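Local structure of PBP5 (Haemophilus influenzae, 3A3J) at residues I96-N101 against K175-N180; Y302-K307 against A334-M339; T3-T8 against I22-N27; G141-N146 against T206-Y211. The protein is a D,D-carboxypeptidase, probably of peptidase family S11, that removes the C-terminal D-alanine from the sugar-peptide precursors of the bacterial cell wall. One frame throughout, in Å; residues are numbered along the deposited sequence.

Interaction 1 of 4, residues I96-N101 against K175-N180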
loop_
_atom_site.group_PDB
_atom_site.type_symbol
_atom_site.label_atom_id
_atom_site.label_comp_id
_atom_site.label_asym_id
_atom_site.label_seq_id
_atom_site.Cartn_x
_atom_site.Cartn_y
_atom_site.Cartn_z
ATOM N N ILE A 96 -5.852 -2.986 -14.068
ATOM C CA ILE A 96 -5.265 -3.769 -12.983
ATOM C C ILE A 96 -4.518 -5.048 -13.455
ATOM O O ILE A 96 -3.347 -5.152 -13.208
ATOM C CB ILE A 96 -6.302 -4.172 -11.994
ATOM C CG1 ILE A 96 -6.695 -2.961 -11.107
ATOM C CG2 ILE A 96 -5.724 -5.350 -11.135
ATOM C CD1 ILE A 96 -7.994 -3.268 -10.328
ATOM N N VAL A 97 -5.171 -5.929 -14.228
ATOM C CA VAL A 97 -4.522 -7.206 -14.712
ATOM C C VAL A 97 -3.513 -7.020 -15.832
ATOM O O VAL A 97 -2.410 -7.583 -15.754
ATOM C CB VAL A 97 -5.597 -8.231 -15.050
ATOM C CG1 VAL A 97 -4.985 -9.633 -15.368
ATOM C CG2 VAL A 97 -6.566 -8.297 -13.849
ATOM N N VAL A 98 -3.804 -6.189 -16.844
ATOM C CA VAL A 98 -2.872 -6.113 -17.969
ATOM C C VAL A 98 -2.327 -4.748 -18.254
ATOM O O VAL A 98 -1.831 -4.521 -19.334
ATOM C CB VAL A 98 -3.506 -6.697 -19.320
ATOM C CG1 VAL A 98 -3.915 -8.165 -19.101
ATOM C CG2 VAL A 98 -4.722 -5.913 -19.698
ATOM N N SER A 99 -2.460 -3.820 -17.302
ATOM C CA SER A 99 -1.876 -2.491 -17.456
ATOM C C SER A 99 -2.346 -1.800 -18.747
ATOM O O SER A 99 -1.530 -1.265 -19.509
ATOM C CB SER A 99 -0.389 -2.661 -17.536
ATOM O OG SER A 99 0.046 -2.940 -16.241
ATOM N N GLY A 100 -3.640 -1.909 -19.047
ATOM C CA GLY A 100 -4.107 -1.363 -20.372
ATOM C C GLY A 100 -4.001 0.158 -20.434
ATOM O O GLY A 100 -4.667 0.825 -19.682
ATOM N N ASN A 101 -3.151 0.691 -21.298
ATOM C CA ASN A 101 -2.977 2.187 -21.393
ATOM C C ASN A 101 -4.225 2.939 -21.898
ATOM O O ASN A 101 -4.579 4.065 -21.424
ATOM C CB ASN A 101 -1.729 2.553 -22.182
ATOM C CG ASN A 101 -0.492 2.320 -21.370
ATOM O OD1 ASN A 101 -0.563 2.295 -20.143
ATOM N ND2 ASN A 101 0.631 2.119 -22.018
ATOM N N LYS A 175 -5.004 -13.988 -12.897
ATOM C CA LYS A 175 -3.800 -14.422 -13.663
ATOM C C LYS A 175 -3.801 -14.025 -15.156
ATOM O O LYS A 175 -2.738 -13.918 -15.786
ATOM C CB LYS A 175 -3.610 -15.953 -13.508
ATOM C CG LYS A 175 -3.035 -16.367 -12.066
ATOM C CD LYS A 175 -2.297 -17.724 -12.122
ATOM C CE LYS A 175 -2.589 -18.675 -10.981
ATOM N NZ LYS A 175 -2.500 -18.025 -9.708
ATOM N N ASP A 176 -4.989 -13.771 -15.690
ATOM C CA ASP A 176 -5.156 -13.311 -17.100
ATOM C C ASP A 176 -6.460 -12.552 -17.269
ATOM O O ASP A 176 -7.272 -12.519 -16.352
ATOM C CB ASP A 176 -5.072 -14.486 -18.101
ATOM C CG ASP A 176 -6.048 -15.590 -17.776
ATOM O OD1 ASP A 176 -7.246 -15.335 -17.715
ATOM O OD2 ASP A 176 -5.614 -16.739 -17.516
ATOM N N PHE A 177 -6.688 -11.971 -18.448
ATOM C CA PHE A 177 -7.971 -11.255 -18.651
ATOM C C PHE A 177 -8.237 -11.327 -20.130
ATOM O O PHE A 177 -7.372 -11.021 -20.949
ATOM C CB PHE A 177 -7.821 -9.761 -18.228
ATOM C CG PHE A 177 -9.000 -8.840 -18.616
ATOM C CD1 PHE A 177 -10.296 -9.152 -18.267
ATOM C CD2 PHE A 177 -8.772 -7.611 -19.218
ATOM C CE1 PHE A 177 -11.334 -8.292 -18.584
ATOM C CE2 PHE A 177 -9.844 -6.716 -19.497
ATOM C CZ PHE A 177 -11.086 -7.046 -19.143
ATOM N N THR A 178 -9.454 -11.652 -20.469
ATOM C CA THR A 178 -9.778 -11.728 -21.865
ATOM C C THR A 178 -10.716 -10.559 -22.265
ATOM O O THR A 178 -11.697 -10.341 -21.642
ATOM C CB THR A 178 -10.418 -13.126 -22.123
ATOM O OG1 THR A 178 -9.424 -14.121 -21.855
ATOM C CG2 THR A 178 -10.937 -13.284 -23.572
ATOM N N PHE A 179 -10.443 -9.865 -23.351
ATOM C CA PHE A 179 -11.371 -8.825 -23.765
ATOM C C PHE A 179 -11.225 -8.624 -25.248
ATOM O O PHE A 179 -10.108 -8.695 -25.805
ATOM C CB PHE A 179 -11.070 -7.473 -23.026
ATOM C CG PHE A 179 -11.967 -6.341 -23.454
ATOM C CD1 PHE A 179 -13.224 -6.207 -22.925
ATOM C CD2 PHE A 179 -11.575 -5.465 -24.493
ATOM C CE1 PHE A 179 -14.116 -5.181 -23.388
ATOM C CE2 PHE A 179 -12.452 -4.420 -24.927
ATOM C CZ PHE A 179 -13.723 -4.307 -24.363
ATOM N N ASN A 180 -12.326 -8.267 -25.902
ATOM C CA ASN A 180 -12.250 -8.099 -27.345
ATOM C C ASN A 180 -11.516 -9.287 -27.961
ATOM O O ASN A 180 -10.630 -9.123 -28.792
ATOM C CB ASN A 180 -11.519 -6.820 -27.685
ATOM C CG ASN A 180 -11.845 -6.338 -29.123
ATOM O OD1 ASN A 180 -12.797 -6.823 -29.712
ATOM N ND2 ASN A 180 -11.031 -5.453 -29.684
#
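Val97 and Val98 of helix 88-98 rest on Phe177 of the β-hairpin 176-179/182-185, just before the chain enters the SxN motif (Ser99, Gly100, Asn101) of the penicillin-binding-protein active site. The contact is van der Waals packing, with no hydrogen bond between 96-101 and 175-180, and it buries 156 Å² in all. Val97 makes the closer approach. Its CG1 lies anti to the backbone N (chi1 -172°), which carries that methyl toward the hairpin, where it touches the backbone carbonyl carbon of Asp176 at 3.8 Å. The same CG1 reaches CB of Phe177 at 4.0 Å, so this methyl packs on the base of the aromatic residue and not on its ring.

The ring is directed away from Val97 by a first torsion that also sets CG anti to N (chi1 170°). It extends along the helix side, where it touches Asp90 and Arg93 as well as Met78.

The neighbouring residues carry polar links. Ile96 O accepts a hydrogen bond from NZ of Lys202, probably a substrate-binding residue, and a weak hydrogen bond links OG of Ser99, a probable active-site residue, to the same NZ. Asn101 OD1 is weakly bonded to NZ of Lys39, the probable proton acceptor. The valines thus join the hairpin to a helix whose continuation probably lines the active site. Val98 divides its two methyls over Phe177, with CG1 4.3 Å from CB and CG2 at the ring edge, near the ring plane and 4.4 Å from CD2.

Interaction 2 of 4, residues Y302-K307 against A334-M339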
loop_
_atom_site.group_PDB
_atom_site.type_symbol
_atom_site.label_atom_id
_atom_site.label_comp_id
_atom_site.label_asym_id
_atom_site.label_seq_id
_atom_site.Cartn_x
_atom_site.Cartn_y
_atom_site.Cartn_z
ATOM N N TYR A 302 4.933 2.145 30.457
ATOM C CA TYR A 302 4.298 3.430 30.201
ATOM C C TYR A 302 5.240 4.595 30.404
ATOM O O TYR A 302 6.285 4.462 31.032
ATOM C CB TYR A 302 3.025 3.615 31.042
ATOM C CG TYR A 302 2.014 2.518 30.841
ATOM C CD1 TYR A 302 2.094 1.691 29.746
ATOM C CD2 TYR A 302 0.975 2.326 31.739
ATOM C CE1 TYR A 302 1.196 0.682 29.534
ATOM C CE2 TYR A 302 0.049 1.302 31.537
ATOM C CZ TYR A 302 0.178 0.484 30.419
ATOM O OH TYR A 302 -0.711 -0.541 30.172
ATOM N N GLU A 303 4.883 5.730 29.831
ATOM C CA GLU A 303 5.614 6.957 30.038
ATOM C C GLU A 303 4.509 7.942 30.005
ATOM O O GLU A 303 4.267 8.557 28.960
ATOM C CB GLU A 303 6.560 7.286 28.876
ATOM C CG GLU A 303 7.411 6.128 28.420
ATOM C CD GLU A 303 8.596 5.898 29.311
ATOM O OE1 GLU A 303 9.098 6.914 29.823
ATOM O OE2 GLU A 303 9.020 4.729 29.489
ATOM N N LEU A 304 3.782 8.055 31.106
ATOM C CA LEU A 304 2.751 9.031 31.116
ATOM C C LEU A 304 3.510 10.273 30.769
ATOM O O LEU A 304 4.700 10.324 30.978
ATOM C CB LEU A 304 2.088 9.089 32.471
ATOM C CG LEU A 304 1.362 7.767 32.703
ATOM C CD1 LEU A 304 0.814 7.277 31.369
ATOM C CD2 LEU A 304 2.289 6.718 33.346
ATOM N N ALA A 305 2.860 11.240 30.144
ATOM C CA ALA A 305 3.521 12.496 29.887
ATOM C C ALA A 305 3.700 13.244 31.226
ATOM O O ALA A 305 4.748 13.817 31.475
ATOM C CB ALA A 305 2.745 13.313 28.882
ATOM N N ASP A 306 2.703 13.229 32.098
ATOM C CA ASP A 306 2.892 13.822 33.398
ATOM C C ASP A 306 2.917 12.760 34.479
ATOM O O ASP A 306 2.509 11.621 34.262
ATOM C CB ASP A 306 1.865 14.931 33.684
ATOM C CG ASP A 306 2.079 16.155 32.780
ATOM O OD1 ASP A 306 2.081 15.975 31.542
ATOM O OD2 ASP A 306 2.288 17.296 33.276
ATOM N N LYS A 307 3.407 13.129 35.653
ATOM C CA LYS A 307 3.574 12.162 36.716
ATOM C C LYS A 307 2.265 11.530 37.122
ATOM O O LYS A 307 2.182 10.325 37.260
ATOM C CB LYS A 307 4.253 12.816 37.911
ATOM C CG LYS A 307 5.569 13.476 37.519
ATOM C CD LYS A 307 6.302 14.043 38.749
ATOM C CE LYS A 307 7.839 13.988 38.551
ATOM N NZ LYS A 307 8.221 14.385 37.157
ATOM N N ALA A 334 3.801 3.532 21.025
ATOM C CA ALA A 334 2.457 3.794 20.546
ATOM C C ALA A 334 1.718 4.595 21.604
ATOM O O ALA A 334 1.904 4.365 22.791
ATOM C CB ALA A 334 1.743 2.509 20.338
ATOM N N ASN A 335 0.844 5.493 21.181
ATOM C CA ASN A 335 0.139 6.338 22.103
ATOM C C ASN A 335 -0.742 5.582 23.061
ATOM O O ASN A 335 -1.210 4.516 22.762
ATOM C CB ASN A 335 -0.679 7.396 21.358
ATOM C CG ASN A 335 0.193 8.354 20.634
ATOM O OD1 ASN A 335 1.393 8.491 20.935
ATOM N ND2 ASN A 335 -0.378 9.037 19.678
ATOM N N LEU A 336 -0.948 6.173 24.227
ATOM C CA LEU A 336 -1.853 5.626 25.231
ATOM C C LEU A 336 -2.885 6.692 25.480
ATOM O O LEU A 336 -2.542 7.854 25.671
ATOM C CB LEU A 336 -1.068 5.385 26.496
ATOM C CG LEU A 336 -1.707 4.649 27.649
ATOM C CD1 LEU A 336 -2.209 3.270 27.252
ATOM C CD2 LEU A 336 -0.615 4.537 28.726
ATOM N N GLN A 337 -4.145 6.311 25.501
ATOM C CA GLN A 337 -5.189 7.297 25.631
ATOM C C GLN A 337 -6.107 7.023 26.791
ATOM O O GLN A 337 -6.236 5.897 27.286
ATOM C CB GLN A 337 -6.046 7.405 24.343
ATOM C CG GLN A 337 -5.293 7.617 23.039
ATOM C CD GLN A 337 -6.169 7.187 21.842
ATOM O OE1 GLN A 337 -6.146 6.020 21.439
ATOM N NE2 GLN A 337 -7.009 8.107 21.341
ATOM N N VAL A 338 -6.765 8.089 27.215
ATOM C CA VAL A 338 -7.805 8.002 28.209
ATOM C C VAL A 338 -9.053 7.424 27.477
ATOM O O VAL A 338 -9.361 7.820 26.352
ATOM C CB VAL A 338 -8.049 9.460 28.766
ATOM C CG1 VAL A 338 -9.332 9.555 29.617
ATOM C CG2 VAL A 338 -6.762 9.986 29.514
ATOM N N MET A 339 -9.755 6.497 28.105
ATOM C CA MET A 339 -10.808 5.727 27.436
ATOM C C MET A 339 -12.205 6.228 27.782
ATOM O O MET A 339 -13.147 6.017 27.017
ATOM C CB MET A 339 -10.747 4.259 27.846
ATOM C CG MET A 339 -9.421 3.630 27.621
ATOM S SD MET A 339 -8.907 3.611 25.863
ATOM C CE MET A 339 -8.163 5.195 25.650
#
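Tyr302 and Leu336 face each other across the width of an intervening strand: their CA atoms, the nearest pair of the two segments, stand 8.2 Å apart, and strands 299-304 and 329-338 each pair antiparallel with strand 318-326 between them, so that both run in the same general sense. No backbone hydrogen bond joins the two segments directly; side chains alone span the gap. Leu336 carries the contact. Its CG is anti to the backbone N (chi1 -172°), and from there the CD2 methyl reaches over one face of the Tyr302 ring. The methyl lies 3.9 Å above the ring plane and 12° off the normal through the centroid, which makes this a CH-pi contact centred on the face. The two side chains meet at about a right angle.

CD2 does double duty. Beyond its place over the tyrosine it touches CD1 of Leu304 at 4.1 Å, so a single methyl meets an aromatic face and, from another direction, an aliphatic branch, both on strand 299-304. Tyr302 and Leu304 are alternate residues and therefore present their side chains on one side of that strand.

Strand 264-271 closes over the group: Ile265 touches both Tyr302 and Leu336, and Gln268 touches Leu304. Although 264-271 belongs to the same mixed sheet, it lies four places away from 299-304 in the strand order, which implies that the sheet bends back on itself. The three side chains thus line one face of the sheet and are covered by its returning part, consistent with the β-sandwich-like C-terminal domain of the PBP5 family.

Interaction 3 of 4, residues T3-T8 against I22-N27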
loop_
_atom_site.group_PDB
_atom_site.type_symbol
_atom_site.label_atom_id
_atom_site.label_comp_id
_atom_site.label_asym_id
_atom_site.label_seq_id
_atom_site.Cartn_x
_atom_site.Cartn_y
_atom_site.Cartn_z
ATOM N N THR A 3 21.483 -10.343 9.024
ATOM C CA THR A 3 21.980 -10.019 7.686
ATOM C C THR A 3 20.838 -9.850 6.683
ATOM O O THR A 3 20.047 -10.767 6.466
ATOM C CB THR A 3 22.946 -11.091 7.137
ATOM O OG1 THR A 3 23.910 -11.432 8.142
ATOM C CG2 THR A 3 23.669 -10.602 5.843
ATOM N N PRO A 4 20.737 -8.657 6.093
ATOM C CA PRO A 4 19.857 -8.406 4.944
ATOM C C PRO A 4 20.329 -9.180 3.694
ATOM O O PRO A 4 21.537 -9.370 3.515
ATOM C CB PRO A 4 20.021 -6.889 4.713
ATOM C CG PRO A 4 21.327 -6.511 5.412
ATOM C CD PRO A 4 21.393 -7.437 6.591
ATOM N N PRO A 5 19.401 -9.618 2.819
ATOM C CA PRO A 5 19.926 -10.333 1.674
ATOM C C PRO A 5 20.591 -9.367 0.725
ATOM O O PRO A 5 20.454 -8.150 0.848
ATOM C CB PRO A 5 18.681 -10.971 1.016
ATOM C CG PRO A 5 17.485 -10.451 1.777
ATOM C CD PRO A 5 17.983 -9.289 2.634
ATOM N N GLN A 6 21.349 -9.925 -0.196
ATOM C CA GLN A 6 21.968 -9.151 -1.229
ATOM C C GLN A 6 21.022 -9.130 -2.437
ATOM O O GLN A 6 20.676 -10.175 -2.964
ATOM C CB GLN A 6 23.304 -9.774 -1.578
ATOM C CG GLN A 6 23.816 -9.324 -2.902
ATOM C CD GLN A 6 24.445 -7.959 -2.818
ATOM O OE1 GLN A 6 24.284 -7.124 -3.727
ATOM N NE2 GLN A 6 25.182 -7.711 -1.725
ATOM N N ILE A 7 20.625 -7.933 -2.872
ATOM C CA ILE A 7 19.482 -7.734 -3.781
ATOM C C ILE A 7 20.008 -7.021 -4.982
ATOM O O ILE A 7 20.716 -6.032 -4.838
ATOM C CB ILE A 7 18.462 -6.865 -3.095
ATOM C CG1 ILE A 7 17.967 -7.610 -1.856
ATOM C CG2 ILE A 7 17.263 -6.520 -4.019
ATOM C CD1 ILE A 7 17.173 -8.882 -2.207
ATOM N N THR A 8 19.708 -7.537 -6.165
ATOM C CA THR A 8 20.117 -6.896 -7.401
ATOM C C THR A 8 19.042 -5.900 -7.814
ATOM O O THR A 8 18.053 -6.291 -8.462
ATOM C CB THR A 8 20.215 -7.976 -8.473
ATOM O OG1 THR A 8 21.475 -8.603 -8.356
ATOM C CG2 THR A 8 20.114 -7.438 -9.853
ATOM N N ILE A 22 9.791 -0.791 8.144
ATOM C CA ILE A 22 10.664 -1.179 7.040
ATOM C C ILE A 22 11.694 -2.209 7.501
ATOM O O ILE A 22 12.587 -1.885 8.260
ATOM C CB ILE A 22 11.371 0.036 6.523
ATOM C CG1 ILE A 22 10.341 1.144 6.305
ATOM C CG2 ILE A 22 12.103 -0.281 5.244
ATOM C CD1 ILE A 22 9.264 0.747 5.327
ATOM N N LEU A 23 11.563 -3.455 7.063
ATOM C CA LEU A 23 12.457 -4.509 7.482
ATOM C C LEU A 23 13.838 -4.412 6.852
ATOM O O LEU A 23 14.827 -4.759 7.487
ATOM C CB LEU A 23 11.859 -5.847 7.156
ATOM C CG LEU A 23 10.700 -6.262 8.050
ATOM C CD1 LEU A 23 9.653 -5.250 7.963
ATOM C CD2 LEU A 23 10.118 -7.618 7.671
ATOM N N THR A 24 13.922 -3.968 5.598
ATOM C CA THR A 24 15.229 -3.731 4.940
ATOM C C THR A 24 14.997 -2.723 3.779
ATOM O O THR A 24 13.873 -2.529 3.435
ATOM C CB THR A 24 15.937 -5.072 4.493
ATOM O OG1 THR A 24 17.226 -4.752 4.017
ATOM C CG2 THR A 24 15.218 -5.841 3.350
ATOM N N ALA A 25 16.021 -2.017 3.267
ATOM C CA ALA A 25 15.819 -1.018 2.219
ATOM C C ALA A 25 17.152 -0.618 1.574
ATOM O O ALA A 25 18.200 -0.721 2.197
ATOM C CB ALA A 25 15.087 0.235 2.773
ATOM N N LEU A 26 17.103 -0.180 0.321
ATOM C CA LEU A 26 18.223 0.461 -0.363
ATOM C C LEU A 26 17.641 1.659 -1.140
ATOM O O LEU A 26 16.736 1.468 -1.945
ATOM C CB LEU A 26 18.896 -0.530 -1.318
ATOM C CG LEU A 26 19.947 0.109 -2.220
ATOM C CD1 LEU A 26 21.068 0.697 -1.327
ATOM C CD2 LEU A 26 20.503 -0.826 -3.258
ATOM N N ASN A 27 18.109 2.879 -0.852
ATOM C CA ASN A 27 17.616 4.141 -1.427
ATOM C C ASN A 27 16.104 4.193 -1.513
ATOM O O ASN A 27 15.567 4.410 -2.572
ATOM C CB ASN A 27 18.153 4.327 -2.838
ATOM C CG ASN A 27 19.629 4.211 -2.897
ATOM O OD1 ASN A 27 20.319 4.810 -2.097
ATOM N ND2 ASN A 27 20.143 3.435 -3.856
#
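Thr24 meets the two consecutive prolines Pro4 and Pro5, and its side chain, followed outward from CB, accounts for nearly all of the contact. CB itself stands 4.5 Å from CB of Pro4, at the margin of van der Waals touch. From CB the side chain forks. The OG1 branch lies anti to the backbone N (chi1 -174°) and advances toward the first proline, ending 3.6 Å from Pro4 CB. This is a carbon-to-oxygen touch and not a conventional hydrogen bond; none links 3-8 to 22-27. The CG2 branch, placed between the backbone N and the carbonyl carbon, turns to the second proline and ends 4.5 Å from Pro5 CD. One fork thus addresses both pyrrolidine rings, each through a carbon of the ring, and the contact stays small, at 93 Å².

Thr24 lies at a corner of the chain, between the short strands 22-23 and 25-26, and its backbone remains hydrogen-bonded to Leu14 of strand 11-16.

Helix 235-252 also packs here. Trp248 touches both Pro5 and Thr24, Leu245 also touches Thr24, and the indole NE1 of Trp248 is hydrogen-bonded to Thr3 O, so the proline-bearing arm is held by the helix as well as by the threonine. The N-terminal arm, irregular in structure, therefore runs beside the helix and past the edge strand 25-26 of the five-stranded antiparallel sheet, the central sheet of the serine penicillin-recognising fold shared with β-lactamases.

Interaction 4 of 4, residues G141-N146 against T206-Y211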
loop_
_atom_site.group_PDB
_atom_site.type_symbol
_atom_site.label_atom_id
_atom_site.label_comp_id
_atom_site.label_asym_id
_atom_site.label_seq_id
_atom_site.Cartn_x
_atom_site.Cartn_y
_atom_site.Cartn_z
ATOM N N GLY A 141 1.693 6.248 -16.775
ATOM C CA GLY A 141 3.080 6.092 -16.349
ATOM C C GLY A 141 4.132 6.226 -17.443
ATOM O O GLY A 141 5.309 5.930 -17.230
ATOM N N LEU A 142 3.725 6.699 -18.629
ATOM C CA LEU A 142 4.639 6.903 -19.716
ATOM C C LEU A 142 5.687 7.854 -19.197
ATOM O O LEU A 142 5.371 8.842 -18.565
ATOM C CB LEU A 142 3.882 7.532 -20.886
ATOM C CG LEU A 142 4.739 8.265 -21.931
ATOM C CD1 LEU A 142 5.703 7.165 -22.504
ATOM C CD2 LEU A 142 3.925 9.157 -23.113
ATOM N N ASP A 143 6.939 7.598 -19.517
ATOM C CA ASP A 143 8.011 8.259 -18.822
ATOM C C ASP A 143 7.975 9.750 -19.052
ATOM O O ASP A 143 7.677 10.211 -20.135
ATOM C CB ASP A 143 9.362 7.712 -19.277
ATOM C CG ASP A 143 9.696 6.330 -18.635
ATOM O OD1 ASP A 143 9.005 5.889 -17.693
ATOM O OD2 ASP A 143 10.671 5.685 -19.068
ATOM N N ASP A 144 8.414 10.499 -18.077
ATOM C CA ASP A 144 8.362 11.958 -18.143
ATOM C C ASP A 144 9.255 12.449 -16.980
ATOM O O ASP A 144 9.072 12.021 -15.848
ATOM C CB ASP A 144 6.890 12.412 -17.982
ATOM C CG ASP A 144 6.722 13.935 -17.754
ATOM O OD1 ASP A 144 7.714 14.630 -17.482
ATOM O OD2 ASP A 144 5.556 14.420 -17.785
ATOM N N PRO A 145 10.236 13.338 -17.238
ATOM C CA PRO A 145 11.058 13.558 -16.015
ATOM C C PRO A 145 10.340 14.253 -14.836
ATOM O O PRO A 145 10.890 14.322 -13.744
ATOM C CB PRO A 145 12.258 14.364 -16.528
ATOM C CG PRO A 145 11.718 15.103 -17.765
ATOM C CD PRO A 145 10.637 14.199 -18.374
ATOM N N ASN A 146 9.122 14.730 -15.033
ATOM C CA ASN A 146 8.373 15.376 -13.967
ATOM C C ASN A 146 7.489 14.376 -13.237
ATOM O O ASN A 146 6.694 14.722 -12.318
ATOM C CB ASN A 146 7.480 16.457 -14.551
ATOM C CG ASN A 146 8.269 17.592 -15.164
ATOM O OD1 ASN A 146 9.390 17.892 -14.734
ATOM N ND2 ASN A 146 7.698 18.223 -16.198
ATOM N N THR A 206 11.079 0.679 -17.255
ATOM C CA THR A 206 11.378 1.929 -17.917
ATOM C C THR A 206 12.797 1.840 -18.424
ATOM O O THR A 206 13.661 1.320 -17.717
ATOM C CB THR A 206 11.318 3.116 -16.907
ATOM O OG1 THR A 206 11.983 4.246 -17.477
ATOM C CG2 THR A 206 12.053 2.741 -15.607
ATOM N N SER A 207 13.064 2.318 -19.635
ATOM C CA SER A 207 14.442 2.429 -20.102
ATOM C C SER A 207 15.314 3.315 -19.250
ATOM O O SER A 207 16.541 3.301 -19.467
ATOM C CB SER A 207 14.496 3.038 -21.498
ATOM O OG SER A 207 13.762 2.220 -22.388
ATOM N N GLN A 208 14.762 4.137 -18.333
ATOM C CA GLN A 208 15.682 4.966 -17.464
ATOM C C GLN A 208 16.400 4.109 -16.425
ATOM O O GLN A 208 17.404 4.546 -15.871
ATOM C CB GLN A 208 14.977 6.064 -16.682
ATOM C CG GLN A 208 14.245 7.066 -17.524
ATOM C CD GLN A 208 15.182 7.849 -18.350
ATOM O OE1 GLN A 208 16.316 8.082 -17.947
ATOM N NE2 GLN A 208 14.745 8.258 -19.519
ATOM N N ALA A 209 15.885 2.914 -16.107
ATOM C CA ALA A 209 16.487 2.235 -14.936
ATOM C C ALA A 209 16.488 0.719 -14.969
ATOM O O ALA A 209 17.277 0.119 -14.244
ATOM C CB ALA A 209 15.817 2.714 -13.644
ATOM N N GLY A 210 15.553 0.125 -15.714
ATOM C CA GLY A 210 15.244 -1.291 -15.635
ATOM C C GLY A 210 13.783 -1.614 -15.357
ATOM O O GLY A 210 12.851 -0.828 -15.748
ATOM N N TYR A 211 13.596 -2.758 -14.669
ATOM C CA TYR A 211 12.318 -3.390 -14.372
ATOM C C TYR A 211 11.899 -3.224 -12.897
ATOM O O TYR A 211 12.743 -3.198 -11.997
ATOM C CB TYR A 211 12.385 -4.886 -14.672
ATOM C CG TYR A 211 12.515 -5.170 -16.177
ATOM C CD1 TYR A 211 11.387 -5.305 -16.972
ATOM C CD2 TYR A 211 13.766 -5.244 -16.781
ATOM C CE1 TYR A 211 11.512 -5.502 -18.381
ATOM C CE2 TYR A 211 13.907 -5.462 -18.207
ATOM C CZ TYR A 211 12.796 -5.575 -18.972
ATOM O OH TYR A 211 12.948 -5.774 -20.339
HETATM O O HOH W 1 12.385 6.738 -20.915
#
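A notably short hydrogen bond, 2.5 Å from Thr206 OG1 to Asp143 OD2, joins the loop 141-146 to the end of strand 197-206, although at this resolution its exact length should be read with some caution. The hydroxyl donates to the syn side of OD2 and sits 27° out of the carboxylate plane. The other oxygen, OD1, lies 3.4 Å from the same OG1 at an angle too poor for a bond. OD2 takes a second donor, a water 2.7 Å away, which in turn accepts from Gln208 NE2 at 3.1 Å and so bridges the carboxylate to the turn.

Thr206 OG1 accepts as well as donates. Gln208 N gives it a bond of 2.9 Å, an ST turn that fixes the hydroxyl at the head of the hairpin connecting strands 197-206 and 210-218. A classic β bulge shapes this hairpin, Ala209 and Gly210 both facing Thr206, with Thr206 O accepting from both amides. The side chain of Asp143 lies about 9 Å from that of Ser36, the probable acylated serine. In the loop beyond it, Asp144 OD1 accepts from Asn146 N at 2.8 Å, an Asx turn, while Asp144 OD2 is hydrogen-bonded to Thr137 OG1.

Interaction 3 comes first along the chain and closes a short loop around strand 11-16, setting the N-terminal arm against the edge of the five-stranded sheet. Interactions 1 and 4 follow and cross, since their segments alternate: 96-101, 141-146, 175-180, 206-211. Their nearest atoms are about 6 Å apart, and together they tie the helical region to the hairpin 176-179/182-185 and to the turn between strands 197-206 and 210-218. Interaction 4 reaches the same sheet as interaction 3. Interaction 2 closes last, entirely within the C-terminal β-rich region, with its centre about 50 Å from that of interaction 1. All other pairs are in series, and none nests in another.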